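Side-chain contacts in catalase-3 (Neurospora crassa, PDB 4AJ9), which uses heme to break hydrogen peroxide down into water and dioxygen, and so probably protects the fungal cell from peroxide damage: residues C[16-19]-C[25-28]; C[19-24]-C[47-52]; C[286-291]-C[295-300]. One frame throughout, in Å; residues are numbered along the deposited sequence.

Interaction 1: residues C[16-19]-C[25-28]; sequences QFMT and NIEE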
ATOM      1  N   GLN C  16     -33.674   3.862  -1.472  1.00  8.45           N
ATOM      2  CA  GLN C  16     -32.947   4.480  -0.366  1.00  7.39           C
ATOM      3  C   GLN C  16     -32.468   5.872  -0.758  1.00 10.32           C
ATOM      4  O   GLN C  16     -32.301   6.174  -1.937  1.00 11.22           O
ATOM      5  CB  GLN C  16     -31.741   3.628   0.015  1.00 10.05           C
ATOM      6  CG  GLN C  16     -32.078   2.195   0.387  1.00  7.75           C
ATOM      7  CD  GLN C  16     -32.681   2.069   1.766  1.00 17.49           C
ATOM      8  OE1 GLN C  16     -32.811   3.053   2.497  1.00 11.79           O
ATOM      9  NE2 GLN C  16     -33.055   0.847   2.133  1.00 15.65           N
ATOM     10  N   PHE C  17     -32.248   6.713   0.241  1.00  9.92           N
ATOM     11  CA  PHE C  17     -31.552   7.979   0.033  1.00  8.71           C
ATOM     12  C   PHE C  17     -30.039   7.777   0.018  1.00 10.94           C
ATOM     13  O   PHE C  17     -29.507   6.902   0.713  1.00 11.02           O
ATOM     14  CB  PHE C  17     -31.932   8.988   1.117  1.00  9.58           C
ATOM     15  CG  PHE C  17     -33.315   9.548   0.951  1.00 13.17           C
ATOM     16  CD1 PHE C  17     -33.590  10.438  -0.076  1.00 12.30           C
ATOM     17  CD2 PHE C  17     -34.343   9.165   1.798  1.00 10.70           C
ATOM     18  CE1 PHE C  17     -34.873  10.960  -0.248  1.00 14.74           C
ATOM     19  CE2 PHE C  17     -35.624   9.677   1.636  1.00  9.01           C
ATOM     20  CZ  PHE C  17     -35.885  10.575   0.602  1.00  7.63           C
ATOM     21  N   MET C  18     -29.374   8.591  -0.796  1.00  7.51           N
ATOM     22  CA  MET C  18     -27.914   8.671  -0.880  1.00  7.89           C
ATOM     23  C   MET C  18     -27.294   8.961   0.484  1.00  6.49           C
ATOM     24  O   MET C  18     -27.804   9.792   1.248  1.00  7.62           O
ATOM     25  CB  MET C  18     -27.548   9.797  -1.849  1.00  7.59           C
ATOM     26  CG  MET C  18     -26.110   9.783  -2.335  1.00 16.07           C
ATOM     27  SD  MET C  18     -25.777   8.467  -3.530  1.00 11.67           S
ATOM     28  CE  MET C  18     -26.393   9.120  -5.080  1.00  6.52           C
ATOM     29  N   THR C  19     -26.183   8.300   0.794  1.00  6.01           N
ATOM     30  CA  THR C  19     -25.502   8.541   2.070  1.00  9.76           C
ATOM     31  C   THR C  19     -24.011   8.672   1.825  1.00  9.26           C
ATOM     32  O   THR C  19     -23.523   8.297   0.759  1.00  9.16           O
ATOM     33  CB  THR C  19     -25.666   7.362   3.063  1.00  6.87           C
ATOM     34  OG1 THR C  19     -24.930   6.230   2.578  1.00  4.60           O
ATOM     35  CG2 THR C  19     -27.145   6.981   3.257  1.00  5.54           C
ATOM     36  N   ASN C  25     -27.778  10.781   5.407  1.00  6.65           N
ATOM     37  CA  ASN C  25     -28.310  11.135   4.096  1.00  4.50           C
ATOM     38  C   ASN C  25     -27.736  12.433   3.565  1.00  9.20           C
ATOM     39  O   ASN C  25     -27.512  13.378   4.324  1.00  9.56           O
ATOM     40  CB  ASN C  25     -29.834  11.211   4.150  1.00  6.65           C
ATOM     41  CG  ASN C  25     -30.465   9.875   4.462  1.00 10.48           C
ATOM     42  OD1 ASN C  25     -29.793   8.838   4.452  1.00  7.19           O
ATOM     43  ND2 ASN C  25     -31.768   9.881   4.718  1.00 13.99           N
ATOM     44  N   ILE C  26     -27.493  12.477   2.256  1.00  4.77           N
ATOM     45  CA  ILE C  26     -26.865  13.627   1.634  1.00  7.51           C
ATOM     46  C   ILE C  26     -27.377  13.858   0.220  1.00  6.05           C
ATOM     47  O   ILE C  26     -28.157  13.077  -0.314  1.00 10.33           O
ATOM     48  CB  ILE C  26     -25.346  13.428   1.520  1.00  5.70           C
ATOM     49  CG1 ILE C  26     -25.040  12.232   0.612  1.00  8.50           C
ATOM     50  CG2 ILE C  26     -24.712  13.269   2.907  1.00  6.65           C
ATOM     51  CD1 ILE C  26     -23.564  11.995   0.359  1.00  8.61           C
ATOM     52  N   GLU C  27     -26.910  14.945  -0.380  1.00  6.38           N
ATOM     53  CA  GLU C  27     -27.011  15.135  -1.810  1.00  7.41           C
ATOM     54  C   GLU C  27     -25.564  15.282  -2.268  1.00  9.19           C
ATOM     55  O   GLU C  27     -24.726  15.742  -1.507  1.00 11.15           O
ATOM     56  CB  GLU C  27     -27.839  16.377  -2.150  1.00  7.07           C
ATOM     57  CG  GLU C  27     -27.292  17.688  -1.569  1.00 13.48           C
ATOM     58  CD  GLU C  27     -28.032  18.911  -2.085  1.00 20.82           C
ATOM     59  OE1 GLU C  27     -28.197  19.041  -3.318  1.00 21.62           O
ATOM     60  OE2 GLU C  27     -28.453  19.750  -1.256  1.00 22.02           O
ATOM     61  N   GLU C  28     -25.255  14.875  -3.489  1.00  8.15           N
ATOM     62  CA  GLU C  28     -23.862  14.941  -3.937  1.00  4.14           C
ATOM     63  C   GLU C  28     -23.759  15.211  -5.433  1.00  7.13           C
ATOM     64  O   GLU C  28     -22.918  14.634  -6.123  1.00  9.22           O
ATOM     65  CB  GLU C  28     -23.095  13.676  -3.541  1.00  5.06           C
ATOM     66  CG  GLU C  28     -23.918  12.398  -3.631  1.00  7.64           C
ATOM     67  CD  GLU C  28     -24.187  11.973  -5.068  1.00  8.66           C
ATOM     68  OE1 GLU C  28     -25.197  12.434  -5.645  1.00  9.72           O
ATOM     69  OE2 GLU C  28     -23.407  11.154  -5.613  1.00  6.65           O
TER
HETATM   70  O   HOH W   1     -30.358   6.353   3.105  1.00  6.64           O

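Interaction 2: residues C[19-24]-C[47-52]; sequences TTDFGG and FRQKLQ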
ATOM      1  N   THR C  19     -26.183   8.300   0.794  1.00  6.01           N
ATOM      2  CA  THR C  19     -25.502   8.541   2.070  1.00  9.76           C
ATOM      3  C   THR C  19     -24.011   8.672   1.825  1.00  9.26           C
ATOM      4  O   THR C  19     -23.523   8.297   0.759  1.00  9.16           O
ATOM      5  CB  THR C  19     -25.666   7.362   3.063  1.00  6.87           C
ATOM      6  OG1 THR C  19     -24.930   6.230   2.578  1.00  4.60           O
ATOM      7  CG2 THR C  19     -27.145   6.981   3.257  1.00  5.54           C
ATOM      8  N   THR C  20     -23.288   9.189   2.817  1.00  6.02           N
ATOM      9  CA  THR C  20     -21.830   9.081   2.822  1.00  9.98           C
ATOM     10  C   THR C  20     -21.444   7.645   3.183  1.00  9.85           C
ATOM     11  O   THR C  20     -22.306   6.821   3.511  1.00  8.16           O
ATOM     12  CB  THR C  20     -21.197   9.966   3.902  1.00  8.70           C
ATOM     13  OG1 THR C  20     -21.440   9.382   5.191  1.00  8.02           O
ATOM     14  CG2 THR C  20     -21.764  11.396   3.864  1.00  9.61           C
ATOM     15  N   ASP C  21     -20.146   7.353   3.166  1.00  6.87           N
ATOM     16  CA  ASP C  21     -19.674   6.034   3.586  1.00  7.87           C
ATOM     17  C   ASP C  21     -19.696   5.856   5.108  1.00  9.20           C
ATOM     18  O   ASP C  21     -19.450   4.759   5.605  1.00  8.45           O
ATOM     19  CB  ASP C  21     -18.281   5.731   3.019  1.00  7.11           C
ATOM     20  CG  ASP C  21     -18.319   5.342   1.560  1.00  5.09           C
ATOM     21  OD1 ASP C  21     -19.387   4.902   1.087  1.00 12.43           O
ATOM     22  OD2 ASP C  21     -17.274   5.459   0.888  1.00  8.14           O
ATOM     23  N   PHE C  22     -19.997   6.924   5.847  1.00  7.17           N
ATOM     24  CA  PHE C  22     -20.117   6.807   7.299  1.00  8.14           C
ATOM     25  C   PHE C  22     -21.544   7.071   7.753  1.00  7.49           C
ATOM     26  O   PHE C  22     -21.821   7.255   8.946  1.00  6.83           O
ATOM     27  CB  PHE C  22     -19.113   7.705   8.039  1.00  7.46           C
ATOM     28  CG  PHE C  22     -19.173   9.156   7.636  1.00  3.89           C
ATOM     29  CD1 PHE C  22     -18.474   9.608   6.534  1.00  5.43           C
ATOM     30  CD2 PHE C  22     -19.937  10.065   8.364  1.00  7.08           C
ATOM     31  CE1 PHE C  22     -18.517  10.945   6.165  1.00  9.65           C
ATOM     32  CE2 PHE C  22     -19.993  11.396   8.003  1.00 12.46           C
ATOM     33  CZ  PHE C  22     -19.277  11.839   6.897  1.00  8.79           C
ATOM     34  N   GLY C  23     -22.460   7.051   6.794  1.00  7.88           N
ATOM     35  CA  GLY C  23     -23.864   7.205   7.104  1.00 10.31           C
ATOM     36  C   GLY C  23     -24.263   8.664   7.091  1.00 10.13           C
ATOM     37  O   GLY C  23     -23.418   9.572   7.060  1.00 13.04           O
ATOM     38  N   GLY C  24     -25.564   8.892   7.119  1.00  7.85           N
ATOM     39  CA  GLY C  24     -26.083  10.232   7.017  1.00  9.33           C
ATOM     40  C   GLY C  24     -26.498  10.477   5.585  1.00 13.45           C
ATOM     41  O   GLY C  24     -25.688  10.363   4.659  1.00  6.02           O
ATOM     42  N   PHE C  47     -18.228  16.169  -1.061  1.00  2.87           N
ATOM     43  CA  PHE C  47     -17.384  16.078  -2.247  1.00  4.80           C
ATOM     44  C   PHE C  47     -16.145  15.181  -2.040  1.00  3.92           C
ATOM     45  O   PHE C  47     -15.883  14.265  -2.823  1.00  2.29           O
ATOM     46  CB  PHE C  47     -16.913  17.462  -2.692  1.00  5.32           C
ATOM     47  CG  PHE C  47     -15.855  17.403  -3.752  1.00  3.19           C
ATOM     48  CD1 PHE C  47     -16.201  17.162  -5.073  1.00  5.16           C
ATOM     49  CD2 PHE C  47     -14.523  17.562  -3.425  1.00  4.59           C
ATOM     50  CE1 PHE C  47     -15.228  17.070  -6.048  1.00  4.68           C
ATOM     51  CE2 PHE C  47     -13.555  17.487  -4.391  1.00  4.41           C
ATOM     52  CZ  PHE C  47     -13.907  17.240  -5.706  1.00  4.65           C
ATOM     53  N   ARG C  48     -15.361  15.469  -1.010  1.00  3.13           N
ATOM     54  CA  ARG C  48     -14.095  14.758  -0.842  1.00  3.93           C
ATOM     55  C   ARG C  48     -14.271  13.272  -0.569  1.00  2.33           C
ATOM     56  O   ARG C  48     -13.545  12.469  -1.131  1.00  3.33           O
ATOM     57  CB  ARG C  48     -13.173  15.428   0.192  1.00  4.94           C
ATOM     58  CG  ARG C  48     -12.401  16.626  -0.381  1.00  4.88           C
ATOM     59  CD  ARG C  48     -11.473  17.290   0.645  1.00  4.29           C
ATOM     60  NE  ARG C  48     -12.230  17.876   1.744  1.00  4.70           N
ATOM     61  CZ  ARG C  48     -12.499  17.254   2.886  1.00  3.67           C
ATOM     62  NH1 ARG C  48     -12.047  16.025   3.102  1.00  3.52           N
ATOM     63  NH2 ARG C  48     -13.226  17.860   3.806  1.00  1.39           N
ATOM     64  N   GLN C  49     -15.241  12.893   0.264  1.00  5.38           N
ATOM     65  CA  GLN C  49     -15.453  11.457   0.518  1.00  5.76           C
ATOM     66  C   GLN C  49     -15.912  10.700  -0.743  1.00  3.63           C
ATOM     67  O   GLN C  49     -15.539   9.542  -0.963  1.00  2.54           O
ATOM     68  CB  GLN C  49     -16.400  11.208   1.712  1.00  5.42           C
ATOM     69  CG  GLN C  49     -17.825  11.766   1.570  1.00  6.57           C
ATOM     70  CD  GLN C  49     -18.817  10.801   0.915  1.00  9.01           C
ATOM     71  OE1 GLN C  49     -18.868   9.623   1.248  1.00  6.16           O
ATOM     72  NE2 GLN C  49     -19.617  11.317  -0.027  1.00  3.59           N
ATOM     73  N   LYS C  50     -16.704  11.359  -1.582  1.00  4.85           N
ATOM     74  CA  LYS C  50     -17.124  10.757  -2.846  1.00  2.80           C
ATOM     75  C   LYS C  50     -15.945  10.623  -3.828  1.00  4.12           C
ATOM     76  O   LYS C  50     -15.702   9.544  -4.390  1.00  4.38           O
ATOM     77  CB  LYS C  50     -18.273  11.565  -3.475  1.00  5.79           C
ATOM     78  CG  LYS C  50     -18.854  10.959  -4.778  1.00  5.88           C
ATOM     79  CD  LYS C  50     -20.003  11.830  -5.348  1.00  3.49           C
ATOM     80  CE  LYS C  50     -20.455  11.353  -6.742  1.00  9.49           C
ATOM     81  NZ  LYS C  50     -21.613  12.130  -7.287  1.00  4.60           N
ATOM     82  N   LEU C  51     -15.221  11.716  -4.052  1.00  3.23           N
ATOM     83  CA  LEU C  51     -14.100  11.680  -4.996  1.00  2.47           C
ATOM     84  C   LEU C  51     -12.908  10.863  -4.488  1.00  3.17           C
ATOM     85  O   LEU C  51     -12.187  10.260  -5.294  1.00  5.33           O
ATOM     86  CB  LEU C  51     -13.649  13.091  -5.406  1.00  3.58           C
ATOM     87  CG  LEU C  51     -14.338  13.676  -6.643  1.00  5.95           C
ATOM     88  CD1 LEU C  51     -13.898  12.940  -7.918  1.00  7.53           C
ATOM     89  CD2 LEU C  51     -15.852  13.614  -6.486  1.00  5.95           C
ATOM     90  N   GLN C  52     -12.672  10.860  -3.175  1.00  2.13           N
ATOM     91  CA  GLN C  52     -11.614  10.007  -2.640  1.00  2.63           C
ATOM     92  C   GLN C  52     -11.925   8.563  -2.996  1.00  4.33           C
ATOM     93  O   GLN C  52     -11.040   7.825  -3.450  1.00  2.86           O
ATOM     94  CB  GLN C  52     -11.424  10.144  -1.120  1.00  2.64           C
ATOM     95  CG  GLN C  52     -10.260   9.285  -0.619  1.00  3.13           C
ATOM     96  CD  GLN C  52     -10.020   9.419   0.869  1.00  3.99           C
ATOM     97  OE1 GLN C  52      -9.373  10.355   1.315  1.00  4.16           O
ATOM     98  NE2 GLN C  52     -10.529   8.474   1.640  1.00  6.55           N
TER
HETATM   99  O   HOH W   2     -21.536   9.690  -1.559  1.00 13.24           O
HETATM  100  O   HOH W   3     -15.379   7.384   0.712  1.00 11.20           O

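Interaction 3: residues C[286-291]-C[295-300]; sequences YGFDLL and KFLPEE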
ATOM      1  N   TYR C 286       7.208 -43.577 -18.964  1.00 15.00           N
ATOM      2  CA  TYR C 286       6.465 -43.329 -20.205  1.00 15.67           C
ATOM      3  C   TYR C 286       7.191 -42.511 -21.287  1.00 12.29           C
ATOM      4  O   TYR C 286       6.554 -41.855 -22.116  1.00 14.03           O
ATOM      5  CB  TYR C 286       5.094 -42.736 -19.867  1.00 19.11           C
ATOM      6  CG  TYR C 286       4.296 -43.659 -18.967  1.00 17.95           C
ATOM      7  CD1 TYR C 286       3.746 -44.829 -19.473  1.00 17.18           C
ATOM      8  CD2 TYR C 286       4.128 -43.388 -17.608  1.00 17.10           C
ATOM      9  CE1 TYR C 286       3.034 -45.695 -18.670  1.00 19.49           C
ATOM     10  CE2 TYR C 286       3.409 -44.255 -16.787  1.00 13.05           C
ATOM     11  CZ  TYR C 286       2.864 -45.408 -17.331  1.00 21.56           C
ATOM     12  OH  TYR C 286       2.148 -46.294 -16.556  1.00 22.19           O
ATOM     13  N   GLY C 287       8.518 -42.572 -21.286  1.00 13.30           N
ATOM     14  CA  GLY C 287       9.319 -41.910 -22.301  1.00 16.13           C
ATOM     15  C   GLY C 287       9.715 -40.492 -21.918  1.00 16.53           C
ATOM     16  O   GLY C 287      10.294 -39.753 -22.719  1.00 11.65           O
ATOM     17  N   PHE C 288       9.392 -40.115 -20.690  1.00 11.12           N
ATOM     18  CA  PHE C 288       9.717 -38.790 -20.157  1.00  6.89           C
ATOM     19  C   PHE C 288       9.513 -38.819 -18.643  1.00 11.63           C
ATOM     20  O   PHE C 288       9.072 -39.816 -18.097  1.00 10.44           O
ATOM     21  CB  PHE C 288       8.824 -37.712 -20.778  1.00  5.00           C
ATOM     22  CG  PHE C 288       7.367 -37.824 -20.394  1.00 10.19           C
ATOM     23  CD1 PHE C 288       6.505 -38.647 -21.107  1.00  6.95           C
ATOM     24  CD2 PHE C 288       6.859 -37.093 -19.329  1.00 10.34           C
ATOM     25  CE1 PHE C 288       5.167 -38.753 -20.765  1.00  6.81           C
ATOM     26  CE2 PHE C 288       5.519 -37.191 -18.978  1.00  9.86           C
ATOM     27  CZ  PHE C 288       4.669 -38.023 -19.694  1.00  5.03           C
ATOM     28  N   ASP C 289       9.824 -37.713 -17.979  1.00 10.16           N
ATOM     29  CA  ASP C 289       9.728 -37.631 -16.526  1.00 10.97           C
ATOM     30  C   ASP C 289       8.443 -36.900 -16.153  1.00  9.95           C
ATOM     31  O   ASP C 289       8.222 -35.764 -16.580  1.00  6.68           O
ATOM     32  CB  ASP C 289      10.951 -36.881 -15.989  1.00  9.27           C
ATOM     33  CG  ASP C 289      11.099 -36.987 -14.480  1.00  8.14           C
ATOM     34  OD1 ASP C 289      10.074 -37.062 -13.773  1.00  9.41           O
ATOM     35  OD2 ASP C 289      12.257 -36.986 -14.007  1.00 10.27           O
ATOM     36  N   LEU C 290       7.588 -37.543 -15.359  1.00  9.38           N
ATOM     37  CA  LEU C 290       6.291 -36.948 -15.023  1.00  9.15           C
ATOM     38  C   LEU C 290       6.394 -35.709 -14.123  1.00  6.96           C
ATOM     39  O   LEU C 290       5.391 -35.055 -13.835  1.00 10.22           O
ATOM     40  CB  LEU C 290       5.328 -37.997 -14.451  1.00  9.80           C
ATOM     41  CG  LEU C 290       4.479 -38.669 -15.533  1.00  9.27           C
ATOM     42  CD1 LEU C 290       3.905 -40.021 -15.073  1.00  7.87           C
ATOM     43  CD2 LEU C 290       3.370 -37.720 -15.966  1.00  5.78           C
ATOM     44  N   LEU C 291       7.609 -35.373 -13.708  1.00  5.76           N
ATOM     45  CA  LEU C 291       7.840 -34.138 -12.967  1.00 11.75           C
ATOM     46  C   LEU C 291       8.077 -32.971 -13.937  1.00  8.45           C
ATOM     47  O   LEU C 291       8.204 -31.827 -13.517  1.00  9.56           O
ATOM     48  CB  LEU C 291       9.038 -34.283 -12.025  1.00  8.39           C
ATOM     49  CG  LEU C 291       8.976 -35.327 -10.903  1.00  8.32           C
ATOM     50  CD1 LEU C 291      10.284 -35.304 -10.108  1.00  8.99           C
ATOM     51  CD2 LEU C 291       7.783 -35.103  -9.980  1.00  4.99           C
ATOM     52  N   LYS C 295       5.744 -31.765 -20.664  1.00  5.88           N
ATOM     53  CA  LYS C 295       5.309 -33.024 -21.258  1.00  5.94           C
ATOM     54  C   LYS C 295       3.893 -33.343 -20.796  1.00  7.97           C
ATOM     55  O   LYS C 295       3.528 -33.033 -19.663  1.00 10.19           O
ATOM     56  CB  LYS C 295       6.229 -34.170 -20.834  1.00 12.22           C
ATOM     57  CG  LYS C 295       7.727 -33.927 -21.016  1.00 12.04           C
ATOM     58  CD  LYS C 295       8.173 -34.183 -22.442  1.00  6.17           C
ATOM     59  CE  LYS C 295       9.697 -34.097 -22.567  1.00  6.61           C
ATOM     60  NZ  LYS C 295      10.237 -32.804 -22.062  1.00 11.04           N
ATOM     61  N   PHE C 296       3.094 -33.943 -21.677  1.00  6.92           N
ATOM     62  CA  PHE C 296       1.823 -34.542 -21.270  1.00  6.15           C
ATOM     63  C   PHE C 296       1.870 -36.067 -21.392  1.00  8.62           C
ATOM     64  O   PHE C 296       2.741 -36.609 -22.057  1.00  8.30           O
ATOM     65  CB  PHE C 296       0.611 -33.949 -22.020  1.00 10.91           C
ATOM     66  CG  PHE C 296       0.572 -34.261 -23.498  1.00  6.92           C
ATOM     67  CD1 PHE C 296       0.009 -35.443 -23.959  1.00 13.75           C
ATOM     68  CD2 PHE C 296       1.077 -33.360 -24.423  1.00  6.21           C
ATOM     69  CE1 PHE C 296      -0.031 -35.729 -25.313  1.00  9.34           C
ATOM     70  CE2 PHE C 296       1.047 -33.633 -25.775  1.00  8.19           C
ATOM     71  CZ  PHE C 296       0.493 -34.821 -26.228  1.00  6.21           C
ATOM     72  N   LEU C 297       0.947 -36.750 -20.723  1.00  5.38           N
ATOM     73  CA  LEU C 297       0.899 -38.206 -20.764  1.00 12.57           C
ATOM     74  C   LEU C 297      -0.109 -38.674 -21.808  1.00  8.47           C
ATOM     75  O   LEU C 297      -1.313 -38.484 -21.633  1.00 10.27           O
ATOM     76  CB  LEU C 297       0.522 -38.755 -19.385  1.00 10.68           C
ATOM     77  CG  LEU C 297       0.481 -40.277 -19.217  1.00  9.90           C
ATOM     78  CD1 LEU C 297       1.843 -40.876 -19.463  1.00  6.29           C
ATOM     79  CD2 LEU C 297      -0.006 -40.632 -17.822  1.00 11.01           C
ATOM     80  N   PRO C 298       0.375 -39.283 -22.905  1.00 10.77           N
ATOM     81  CA  PRO C 298      -0.548 -39.776 -23.932  1.00 11.03           C
ATOM     82  C   PRO C 298      -1.663 -40.617 -23.318  1.00  9.60           C
ATOM     83  O   PRO C 298      -1.400 -41.435 -22.439  1.00 14.98           O
ATOM     84  CB  PRO C 298       0.357 -40.631 -24.815  1.00 10.93           C
ATOM     85  CG  PRO C 298       1.676 -39.936 -24.730  1.00 15.60           C
ATOM     86  CD  PRO C 298       1.784 -39.440 -23.310  1.00 10.76           C
ATOM     87  N   GLU C 299      -2.898 -40.404 -23.760  1.00  8.86           N
ATOM     88  CA  GLU C 299      -4.036 -41.115 -23.194  1.00 12.44           C
ATOM     89  C   GLU C 299      -4.003 -42.605 -23.506  1.00 12.39           C
ATOM     90  O   GLU C 299      -4.696 -43.389 -22.866  1.00 14.31           O
ATOM     91  CB  GLU C 299      -5.347 -40.498 -23.679  1.00 14.69           C
ATOM     92  CG  GLU C 299      -5.641 -39.172 -22.987  1.00  8.67           C
ATOM     93  CD  GLU C 299      -6.875 -38.502 -23.507  1.00 14.34           C
ATOM     94  OE1 GLU C 299      -7.877 -39.209 -23.749  1.00 18.35           O
ATOM     95  OE2 GLU C 299      -6.831 -37.263 -23.673  1.00 15.92           O
ATOM     96  N   GLU C 300      -3.193 -42.985 -24.486  1.00 13.10           N
ATOM     97  CA  GLU C 300      -3.030 -44.393 -24.830  1.00 14.20           C
ATOM     98  C   GLU C 300      -2.369 -45.138 -23.682  1.00 14.31           C
ATOM     99  O   GLU C 300      -2.587 -46.334 -23.508  1.00 14.00           O
ATOM    100  CB  GLU C 300      -2.188 -44.556 -26.104  1.00 12.30           C
ATOM    101  CG  GLU C 300      -2.895 -44.162 -27.392  1.00  9.89           C
ATOM    102  CD  GLU C 300      -2.890 -42.662 -27.645  1.00 14.03           C
ATOM    103  OE1 GLU C 300      -2.050 -41.954 -27.056  1.00 13.24           O
ATOM    104  OE2 GLU C 300      -3.729 -42.192 -28.441  1.00 10.49           O
TER

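Interaction 1: residues C[16-19]-C[25-28]
The N-terminal arm of the catalase subunit doubles back on itself here, and Met18 and Ile26 hold the two limbs together. The backbone N of Ile26 donates to Met18 O at 2.9 Å. The same oxygen also takes a CA-H...O contact from Asn25 CA at 3.2 Å, and Thr19 and Asn25 form a single beta bridge. Met18 CG rests 4.0 Å from Ile26 CG1. With CG anti to the backbone N (chi1 -165°) and bends at the next two torsions, the Met18 chain curls over Glu28 and crosses it at about a right angle: CG touches Glu28 CG, and CE comes within 3.6 Å of Glu28 OE1. That carboxylate is spoken for elsewhere, OE2 by a salt bridge to Lys50 and OE1 by Gln409 of the second subunit. Asn25 works from both ends of its amide. OD1 lies 3.4 Å from Thr19 CG2 and accepts from a water that also donates to Phe17 O, tying the limbs a second time. ND2 sits 3.7 Å from Phe17 CB, with the amide turned 43° from the phenyl plane, and donates to Gly415 O of the second subunit. On the side of its own chain, Ile26 rests against Ile46 and Gln49 of helix 45-55. Bonds from several backbone groups to the second subunit show that the doubled loop is built into the interface, as expected of the N-terminal arm in the interlocked tetramer of heme catalases.

Interaction 2: residues C[19-24]-C[47-52]
Gln49, on helix 45-55, reaches across to the turn at Thr20 and Asp21 and supplies the direct polar link: its OE1 accepts from Asp21 N at 3.2 Å, with the donor tilted 32° from the amide plane. A first torsion of 61° and a bend at the second turn the amide to set OE1 facing Asp21 N while NE2 donates to Ile46 O, three residues back in the helix; both ends of the amide are held. Water adds two more links. One molecule donates to Asp21 OD2 and to Gln49 O, each at 2.7 Å; another accepts from Gln49 NE2 and gives a weak bond to Thr19 O. Van der Waals contact is slight: Thr20 CA and CB both lie against Gln49 OE1, CA at 3.4 Å. Bonds inside the loop set its shape. Thr20 OG1 accepts from Phe22 N at 2.9 Å and donates to Gly23 O at 2.7 Å, while lying over the middle of the Phe22 ring, 3.2 Å above its plane. Beyond the pair, His381 and Asn379 of the second subunit bind the carboxylate of Asp21, which places the turn at the subunit interface. The arrangement is a type I beta turn from Thr20 to Gly23, combined with an ST turn at Thr20 and docked on the flank of a helix.

Interaction 3: residues C[286-291]-C[295-300]
Phe288 and Lys295 lie alongside each other, running in opposite directions, and the aliphatic part of the lysine lies against the ring obliquely: Lys295 CB is 3.3 Å from Phe288 CD2, and CG is close behind. The far end of the ring meets backbone, with CZ 3.4 Å from Phe296 O and Leu297 CA near the ring plane, at its edge. Leu297 CD1 touches two aromatic residues, 4.0 Å from Phe288 CZ and 3.7 Å from Tyr286 CG. Pro298 CD makes a looser approach to Phe288 CE1 at 4.3 Å. Phe288 CG stands between its own backbone N and carbonyl carbon (chi1 67°), which directs the ring across to the other segment. Both segments belong to the connection between strands 270-278 and 305-314 of the catalase beta-barrel. Cutting Phe288 back to an alanine would probably leave a gap beside the methylenes of Lys295, and Leu297 CD1 with Tyr286 as its remaining aromatic neighbour in this contact. Further out, Lys295 NZ is fixed by a salt bridge to Asp292 and a bond to Asp440 O. Asp289 closes an Asx turn, its OD1 accepting from Leu291 N at 3.0 Å, and OD2 pairs with Arg37 of the third subunit. Ile278 of the barrel packs on Tyr286 and Leu297, while Gln444 of helix 443-450 touches both Phe288 and Lys295.

Overall arrangement
Interactions 1 and 2 are neighbours on one N-terminal arm, their centres about 9 Å apart and Thr19 common to both. They are joined by a salt bridge from Glu28 OE2 to Lys50 NZ at 2.6 Å and by Ile26 CG2 packing on Thr20 CG2 at 3.6 Å; both also bind the second subunit. Interaction 3 lies on the opposite side of the chain's centre, its centre about 62 Å from that of interaction 1 and about 58 Å from that of interaction 2. None of the three contains a predicted catalytic residue. The side chains of Glu28, Gln49 and Phe296 stand about 12, 13 and 11 Å from a heme, though Leu51 of segment 47-52 touches one; Phe296 is about 12 Å from the side chain of predicted active-site Asn138.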